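Local coordinates for protein rhamnogalacturonan endolyase YesW (Bacillus subtilis, PDB 2ZUX) that cleaves the rhamnogalacturonan backbone of plant cell-wall pectin by endo-type elimination, releasing unsaturated oligosaccharides in a calcium- or manganese-dependent reaction, at residues R415-D420 with S450-G455; E379-H384 with V430-S435; D185-G190 with Y297-G302. One frame throughout, in Å; residues are numbered along the deposited sequence.

Interaction 1 of 3, residues R415-D420 with S450-G455. With CA (calcium ion), chain I.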
# COMPACT_ATOMS: atom_id res chain seq x y z
N ARG A 415 15.94 -1.20 8.95
CA ARG A 415 14.93 -2.13 8.46
C ARG A 415 14.37 -2.94 9.61
O ARG A 415 15.09 -3.28 10.55
CB ARG A 415 15.52 -3.09 7.42
CG ARG A 415 16.12 -2.45 6.19
CD ARG A 415 15.05 -1.79 5.32
NE ARG A 415 15.61 -1.46 4.02
CZ ARG A 415 15.56 -2.26 2.96
NH1 ARG A 415 14.96 -3.44 3.02
NH2 ARG A 415 16.13 -1.86 1.82
N GLY A 416 13.08 -3.27 9.52
CA GLY A 416 12.45 -4.20 10.45
C GLY A 416 11.27 -4.84 9.78
O GLY A 416 10.61 -4.19 8.96
N MET A 417 11.00 -6.10 10.11
CA MET A 417 9.88 -6.84 9.53
C MET A 417 9.02 -7.48 10.60
O MET A 417 9.48 -7.76 11.70
CB MET A 417 10.40 -7.91 8.57
CG MET A 417 10.23 -7.56 7.11
SD MET A 417 8.51 -7.54 6.57
CE MET A 417 8.09 -9.28 6.72
N ALA A 418 7.76 -7.72 10.24
CA ALA A 418 6.84 -8.46 11.09
C ALA A 418 6.07 -9.42 10.20
O ALA A 418 5.48 -9.01 9.19
CB ALA A 418 5.88 -7.50 11.78
N ALA A 419 6.09 -10.70 10.58
CA ALA A 419 5.39 -11.76 9.84
C ALA A 419 5.40 -13.04 10.64
O ALA A 419 6.38 -13.34 11.33
CB ALA A 419 6.02 -12.00 8.48
N ASP A 420 4.31 -13.80 10.55
CA ASP A 420 4.29 -15.13 11.15
C ASP A 420 5.09 -16.07 10.25
O ASP A 420 4.58 -16.52 9.21
CB ASP A 420 2.86 -15.66 11.31
CG ASP A 420 2.81 -16.96 12.09
OD1 ASP A 420 3.87 -17.39 12.59
OD2 ASP A 420 1.72 -17.54 12.23
N SER A 450 16.68 -13.72 5.03
CA SER A 450 17.63 -13.06 4.14
C SER A 450 17.17 -11.71 3.60
O SER A 450 17.92 -11.03 2.90
CB SER A 450 17.95 -13.98 2.97
OG SER A 450 16.77 -14.23 2.23
N SER A 451 15.93 -11.33 3.90
CA SER A 451 15.42 -10.00 3.56
C SER A 451 14.70 -9.41 4.76
O SER A 451 14.22 -10.15 5.63
CB SER A 451 14.47 -10.05 2.37
OG SER A 451 13.30 -10.81 2.64
N THR A 452 14.64 -8.09 4.79
CA THR A 452 13.90 -7.35 5.80
C THR A 452 13.18 -6.21 5.08
O THR A 452 13.50 -5.03 5.25
CB THR A 452 14.83 -6.84 6.92
OG1 THR A 452 15.67 -7.92 7.34
CG2 THR A 452 14.03 -6.36 8.13
N ASN A 453 12.20 -6.60 4.26
CA ASN A 453 11.54 -5.67 3.36
C ASN A 453 10.03 -5.87 3.41
O ASN A 453 9.36 -5.21 4.20
CB ASN A 453 12.11 -5.80 1.93
CG ASN A 453 11.62 -4.72 1.01
OD1 ASN A 453 10.96 -3.77 1.45
ND2 ASN A 453 11.95 -4.83 -0.27
N PHE A 454 9.49 -6.78 2.61
CA PHE A 454 8.06 -7.07 2.61
C PHE A 454 7.81 -8.49 3.12
O PHE A 454 8.66 -9.37 3.01
CB PHE A 454 7.49 -6.98 1.18
CG PHE A 454 7.04 -5.60 0.74
CD1 PHE A 454 7.73 -4.43 1.09
CD2 PHE A 454 5.94 -5.48 -0.10
CE1 PHE A 454 7.30 -3.18 0.64
CE2 PHE A 454 5.50 -4.24 -0.56
CZ PHE A 454 6.18 -3.09 -0.18
N GLY A 455 6.61 -8.68 3.67
CA GLY A 455 6.04 -10.01 3.87
C GLY A 455 4.90 -10.15 2.89
O GLY A 455 4.21 -9.17 2.59
CA CA I . 4.62 -17.44 14.77
O HOH W 1 12.09 -2.95 6.62
O HOH W 2 2.52 -18.57 14.70

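Interaction 2 of 3, residues E379-H384 with V430-S435. With CA (calcium ion), chain J.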
# COMPACT_ATOMS: atom_id res chain seq x y z
N GLU A 379 -0.76 -4.17 17.78
CA GLU A 379 0.60 -3.89 18.21
C GLU A 379 1.34 -3.21 17.07
O GLU A 379 0.98 -3.38 15.89
CB GLU A 379 1.31 -5.18 18.64
CG GLU A 379 0.77 -5.84 19.92
CD GLU A 379 -0.50 -6.66 19.71
OE1 GLU A 379 -0.68 -7.26 18.64
OE2 GLU A 379 -1.32 -6.74 20.66
N VAL A 380 2.35 -2.43 17.42
CA VAL A 380 3.18 -1.74 16.43
C VAL A 380 4.63 -2.12 16.65
O VAL A 380 5.16 -1.95 17.75
CB VAL A 380 3.05 -0.20 16.53
CG1 VAL A 380 3.96 0.47 15.50
CG2 VAL A 380 1.61 0.24 16.34
N PHE A 381 5.24 -2.68 15.61
CA PHE A 381 6.67 -2.93 15.61
C PHE A 381 7.34 -1.88 14.75
O PHE A 381 6.92 -1.62 13.62
CB PHE A 381 6.98 -4.33 15.07
CG PHE A 381 8.46 -4.64 15.03
CD1 PHE A 381 9.19 -4.71 16.22
CD2 PHE A 381 9.11 -4.87 13.83
CE1 PHE A 381 10.56 -4.97 16.20
CE2 PHE A 381 10.48 -5.15 13.80
CZ PHE A 381 11.20 -5.20 14.99
N GLN A 382 8.39 -1.28 15.30
CA GLN A 382 9.04 -0.14 14.66
C GLN A 382 10.53 -0.21 14.90
O GLN A 382 10.97 -0.71 15.93
CB GLN A 382 8.51 1.16 15.27
CG GLN A 382 8.95 2.43 14.57
CD GLN A 382 8.50 3.69 15.30
OE1 GLN A 382 7.83 3.61 16.34
NE2 GLN A 382 8.87 4.85 14.77
N VAL A 383 11.29 0.29 13.93
CA VAL A 383 12.73 0.47 14.09
C VAL A 383 13.06 1.96 14.12
O VAL A 383 12.25 2.80 13.72
CB VAL A 383 13.55 -0.28 13.01
CG1 VAL A 383 13.34 -1.79 13.16
CG2 VAL A 383 13.19 0.20 11.61
N HIS A 384 14.26 2.26 14.62
CA HIS A 384 14.62 3.63 14.96
C HIS A 384 16.00 3.99 14.43
O HIS A 384 16.91 3.16 14.45
CB HIS A 384 14.52 3.82 16.47
CG HIS A 384 13.12 3.65 16.97
ND1 HIS A 384 12.66 2.49 17.57
CD2 HIS A 384 12.05 4.47 16.86
CE1 HIS A 384 11.37 2.63 17.84
NE2 HIS A 384 10.98 3.82 17.42
N VAL A 430 9.08 -10.94 14.64
CA VAL A 430 9.61 -9.68 14.16
C VAL A 430 11.12 -9.80 14.07
O VAL A 430 11.74 -10.57 14.82
CB VAL A 430 9.20 -8.47 15.05
CG1 VAL A 430 7.68 -8.32 15.11
CG2 VAL A 430 9.79 -8.59 16.44
N TRP A 431 11.72 -9.08 13.14
CA TRP A 431 13.17 -9.09 13.04
C TRP A 431 13.74 -7.76 12.61
O TRP A 431 13.13 -7.01 11.86
CB TRP A 431 13.71 -10.22 12.16
CG TRP A 431 13.37 -10.25 10.67
CD1 TRP A 431 14.17 -9.84 9.64
CD2 TRP A 431 12.19 -10.79 10.06
NE1 TRP A 431 13.56 -10.08 8.43
CE2 TRP A 431 12.35 -10.67 8.66
CE3 TRP A 431 11.02 -11.38 10.56
CZ2 TRP A 431 11.37 -11.09 7.76
CZ3 TRP A 431 10.05 -11.80 9.67
CH2 TRP A 431 10.23 -11.66 8.28
N ALA A 432 14.94 -7.48 13.12
CA ALA A 432 15.66 -6.25 12.84
C ALA A 432 17.04 -6.36 13.45
O ALA A 432 17.24 -7.07 14.44
CB ALA A 432 14.93 -5.06 13.43
N ASN A 433 17.99 -5.63 12.87
CA ASN A 433 19.37 -5.56 13.39
C ASN A 433 19.99 -6.94 13.60
O ASN A 433 20.76 -7.14 14.53
CB ASN A 433 19.42 -4.71 14.67
CG ASN A 433 20.82 -4.19 14.99
OD1 ASN A 433 21.58 -3.84 14.09
ND2 ASN A 433 21.15 -4.12 16.27
N GLY A 434 19.64 -7.88 12.72
CA GLY A 434 20.30 -9.19 12.70
C GLY A 434 19.77 -10.23 13.67
O GLY A 434 20.35 -11.31 13.78
N SER A 435 18.68 -9.92 14.37
CA SER A 435 18.03 -10.88 15.27
C SER A 435 16.54 -11.04 14.98
O SER A 435 15.87 -10.09 14.58
CB SER A 435 18.21 -10.46 16.73
OG SER A 435 19.56 -10.66 17.14
CA CA J . -2.96 -8.30 19.76
O HOH W 3 -5.07 -9.50 19.57

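Interaction 3 of 3, residues D185-G190 with Y297-G302. With CA (calcium ion), chain G.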
# COMPACT_ATOMS: atom_id res chain seq x y z
N ASP A 185 -12.24 5.64 -3.38
CA ASP A 185 -13.58 6.19 -3.56
C ASP A 185 -13.91 7.05 -2.33
O ASP A 185 -14.53 6.57 -1.38
CB ASP A 185 -14.61 5.08 -3.75
CG ASP A 185 -16.01 5.60 -3.97
OD1 ASP A 185 -16.18 6.81 -4.25
OD2 ASP A 185 -16.94 4.78 -3.84
N LEU A 186 -13.48 8.31 -2.36
CA LEU A 186 -13.64 9.21 -1.23
C LEU A 186 -15.09 9.62 -0.99
O LEU A 186 -15.48 9.82 0.16
CB LEU A 186 -12.79 10.47 -1.42
CG LEU A 186 -11.29 10.31 -1.19
CD1 LEU A 186 -10.54 11.51 -1.76
CD2 LEU A 186 -10.96 10.12 0.28
N ASP A 187 -15.86 9.77 -2.06
CA ASP A 187 -17.24 10.29 -1.92
C ASP A 187 -18.32 9.21 -1.87
O ASP A 187 -19.49 9.52 -1.57
CB ASP A 187 -17.55 11.37 -2.97
CG ASP A 187 -17.50 10.86 -4.39
OD1 ASP A 187 -17.24 9.66 -4.61
OD2 ASP A 187 -17.72 11.68 -5.31
N GLY A 188 -17.95 7.96 -2.13
CA GLY A 188 -18.86 6.83 -1.97
C GLY A 188 -19.85 6.60 -3.09
O GLY A 188 -20.94 6.06 -2.85
N ASP A 189 -19.48 6.96 -4.31
CA ASP A 189 -20.35 6.71 -5.47
C ASP A 189 -20.01 5.41 -6.20
O ASP A 189 -20.66 5.07 -7.19
CB ASP A 189 -20.31 7.90 -6.44
CG ASP A 189 -19.02 7.97 -7.23
OD1 ASP A 189 -17.97 7.49 -6.74
OD2 ASP A 189 -19.05 8.52 -8.35
N GLY A 190 -18.99 4.69 -5.72
CA GLY A 190 -18.57 3.42 -6.31
C GLY A 190 -17.38 3.50 -7.25
O GLY A 190 -16.93 2.48 -7.77
N TYR A 297 -9.08 15.77 5.51
CA TYR A 297 -10.07 16.30 4.58
C TYR A 297 -11.14 15.26 4.26
O TYR A 297 -10.87 14.06 4.30
CB TYR A 297 -9.42 16.67 3.25
CG TYR A 297 -8.28 17.64 3.29
CD1 TYR A 297 -8.48 18.99 3.02
CD2 TYR A 297 -6.97 17.21 3.56
CE1 TYR A 297 -7.43 19.89 3.03
CE2 TYR A 297 -5.91 18.11 3.56
CZ TYR A 297 -6.15 19.45 3.30
OH TYR A 297 -5.10 20.33 3.30
N ASN A 298 -12.33 15.74 3.91
CA ASN A 298 -13.31 14.92 3.23
C ASN A 298 -13.50 15.39 1.80
O ASN A 298 -13.35 16.58 1.51
CB ASN A 298 -14.65 14.93 3.97
CG ASN A 298 -14.69 13.94 5.11
OD1 ASN A 298 -13.92 12.99 5.13
ND2 ASN A 298 -15.60 14.16 6.05
N PHE A 299 -13.80 14.46 0.91
CA PHE A 299 -14.30 14.80 -0.42
C PHE A 299 -15.63 14.09 -0.58
O PHE A 299 -15.69 12.87 -0.78
CB PHE A 299 -13.32 14.42 -1.54
CG PHE A 299 -13.87 14.68 -2.91
CD1 PHE A 299 -14.02 15.99 -3.37
CD2 PHE A 299 -14.26 13.63 -3.73
CE1 PHE A 299 -14.55 16.25 -4.64
CE2 PHE A 299 -14.79 13.88 -5.00
CZ PHE A 299 -14.93 15.19 -5.45
N ARG A 300 -16.71 14.85 -0.45
CA ARG A 300 -18.06 14.32 -0.43
C ARG A 300 -18.99 15.37 -1.01
O ARG A 300 -18.74 16.56 -0.85
CB ARG A 300 -18.49 13.99 1.01
CG ARG A 300 -17.65 12.89 1.67
CD ARG A 300 -17.99 12.68 3.13
NE ARG A 300 -16.96 11.86 3.76
CZ ARG A 300 -17.04 11.35 4.99
NH1 ARG A 300 -18.13 11.54 5.73
NH2 ARG A 300 -16.03 10.62 5.47
N ASP A 301 -20.03 14.92 -1.69
CA ASP A 301 -21.05 15.83 -2.26
C ASP A 301 -20.41 16.89 -3.16
O ASP A 301 -20.85 18.05 -3.18
CB ASP A 301 -21.86 16.49 -1.14
CG ASP A 301 -22.25 15.52 -0.04
OD1 ASP A 301 -23.03 14.59 -0.31
OD2 ASP A 301 -21.77 15.70 1.11
N GLY A 302 -19.37 16.49 -3.88
CA GLY A 302 -18.66 17.37 -4.80
C GLY A 302 -17.78 18.43 -4.17
O GLY A 302 -17.24 19.28 -4.88
CA CA G . -15.99 8.41 -6.08
O HOH W 4 -14.47 11.78 1.97
O HOH W 5 -20.72 12.07 -1.62
O HOH W 6 -18.97 13.96 -5.04
O HOH W 7 -16.64 9.49 -8.18

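Interaction 1 of 3, residues R415-D420 with S450-G455
R415, just ahead of strand 416-419, and M417 within it both reach across to the chain running from T452 to G455, where one sheet of the beta-propeller meets the next. Strand 416-419 opens a three-stranded sheet and strand 454-456 opens the following one, so the contact joins the leading strands of consecutive sheets.

The polar part centres on T452 O. NH1 of R415 donates to T452 O over 3.1 Å, with an N-H...O angle of 159°. The acceptor lies in the guanidinium plane, whereas the nitrogen stands well above the plane of the carbonyl. A bend at chi2 (-67°) sends CD back past the same oxygen, and a long flexible arginine suits this turn. A water 2.9 Å from T452 O can donate to it or to G416 O, though it has more acceptors in reach than protons; T452 O may thus have a second donor. R415 is also a substrate-binding residue, its side chain about 6 Å from a bound rhamnose; NH2 makes a weak bond to T497 O.

The apolar part begins with T452 CG2, which lies 3.5 Å from G416 N and also meets M417 N; the beta-branched threonine turns a methyl to this strand. Beyond it, M417 folds over the T452-G455 backbone, bent at both chi2 and chi3. Its CG rests near N453 N, and its sulphur reaches N453 O at 3.4 Å.

At the far end of strand 416-419, D420 OD1 binds a calcium ion together with E429 and backbone oxygens of D422, Y425 and G427. The methionine arm ends on G455, whose lack of a side chain allows M417 CE to lie 3.4 Å from G455 N.

Interaction 2 of 3, residues E379-H384 with V430-S435
The phenyl ring of F381 takes V430 squarely on one face: V430 CB sits 3.6 Å from the ring centroid and only 4° off the ring normal, a CH-pi contact. The two methyls of the valine spread over the same face, CG1 above the F381 CG side and CG2 3.7 Å from F381 CE1. At the ring edge, near its plane, F381 CE2 meets W431 O at 3.8 Å and F381 CZ meets A432 CB. CB of F381 points toward the other segment, and a chi1 of 179° puts CG anti to the backbone N, from where the ring meets V430. A branched valine covers the ring face with a CB and two methyls, and an alanine is small enough to fit beside the rim.

This is the packing of neighbouring sheets in a beta-propeller. Strands 379-383 and 430-432 run nearly parallel, 9° apart and 8.7 Å at the closest approach of their axes, with no hydrogen bond across, so the contact rests on packing, mostly of side chains. An alanine in place of F381 would probably open a gap between the sheets and leave V430 without the ring it covers.

Further along, V383 CG1 packs on A432 CB at 3.6 Å. After A432 the chain reverses in a type I' turn, with N433 and G434 at positive phi. At the start of the other strand, E379 grips a calcium ion with both carboxylate oxygens, OE2 being the nearer at 2.4 Å; D370 and the backbone oxygens of D372, R375 and G377 share the ion.

Interaction 3 of 3, residues D185-G190 with Y297-G302
One water molecule is gripped by L186, F299 and R300. It lies 2.9 Å from L186 O, to which it can donate. It accepts from F299 N at 3.0 Å and from R300 NE at 3.1 Å. R300 meets it with its guanidinium edge, in plane, at the end of a chain extended from CG to NE. Two more waters link the segments. One joins D187 O to D301 N; the other donates to D187 OD2 at 2.6 Å and accepts from G302 N. No direct hydrogen bond crosses, so water carries the polar contact.

The two oxygens of D187 divide their work: OD1 binds calcium at 2.3 Å, while OD2 lies 3.7 Å from F299 CE2, carboxylate and ring planes 25° apart. On the preceding residue, L186 CB packs on F299 CB at 4.0 Å, the side chains crossing at about a right angle.

The metal loop follows the EF-hand-like DxDxDG pattern: D185, D187 and D189 each give OD1, and K191 O and both oxygens of E193 complete the site with a water. D185 OD1 also accepts from G188 N, an Asx motif, while D185 OD2 takes G190 N at 2.8 Å. The backbone angles of G190 would jam a side chain against the preceding carbonyl.

The loop leaves strand 182-184, leads to strand 193-198 and lies against the end of strand 293-300 in the following sheet. The F299 side chain packs back on strands 230-235 and 241-246 of the calcium loop's own sheet, so it sits between two consecutive sheets.

From the N terminus, interaction 3 closes first, drawing 185-190 to 297-302 and so binding the sheet that begins with strand 182-184 to the next one, ending at strand 303-311. It is complete before the other two begin and lies on the opposite side of the chain's centre, about 35 and 36 Å, centre to centre, from interactions 1 and 2. Interactions 2 and 1 then cross: 379-384 comes first, 415-420 second, 430-435 third and 450-455 last. Each joins a pair of consecutive propeller sheets, and the sheet of strands 416-419 and 429-432 is common to both. There they touch, through probable hydrogen bonds from W431 NE1 to S451 O and from M417 N to W431 O.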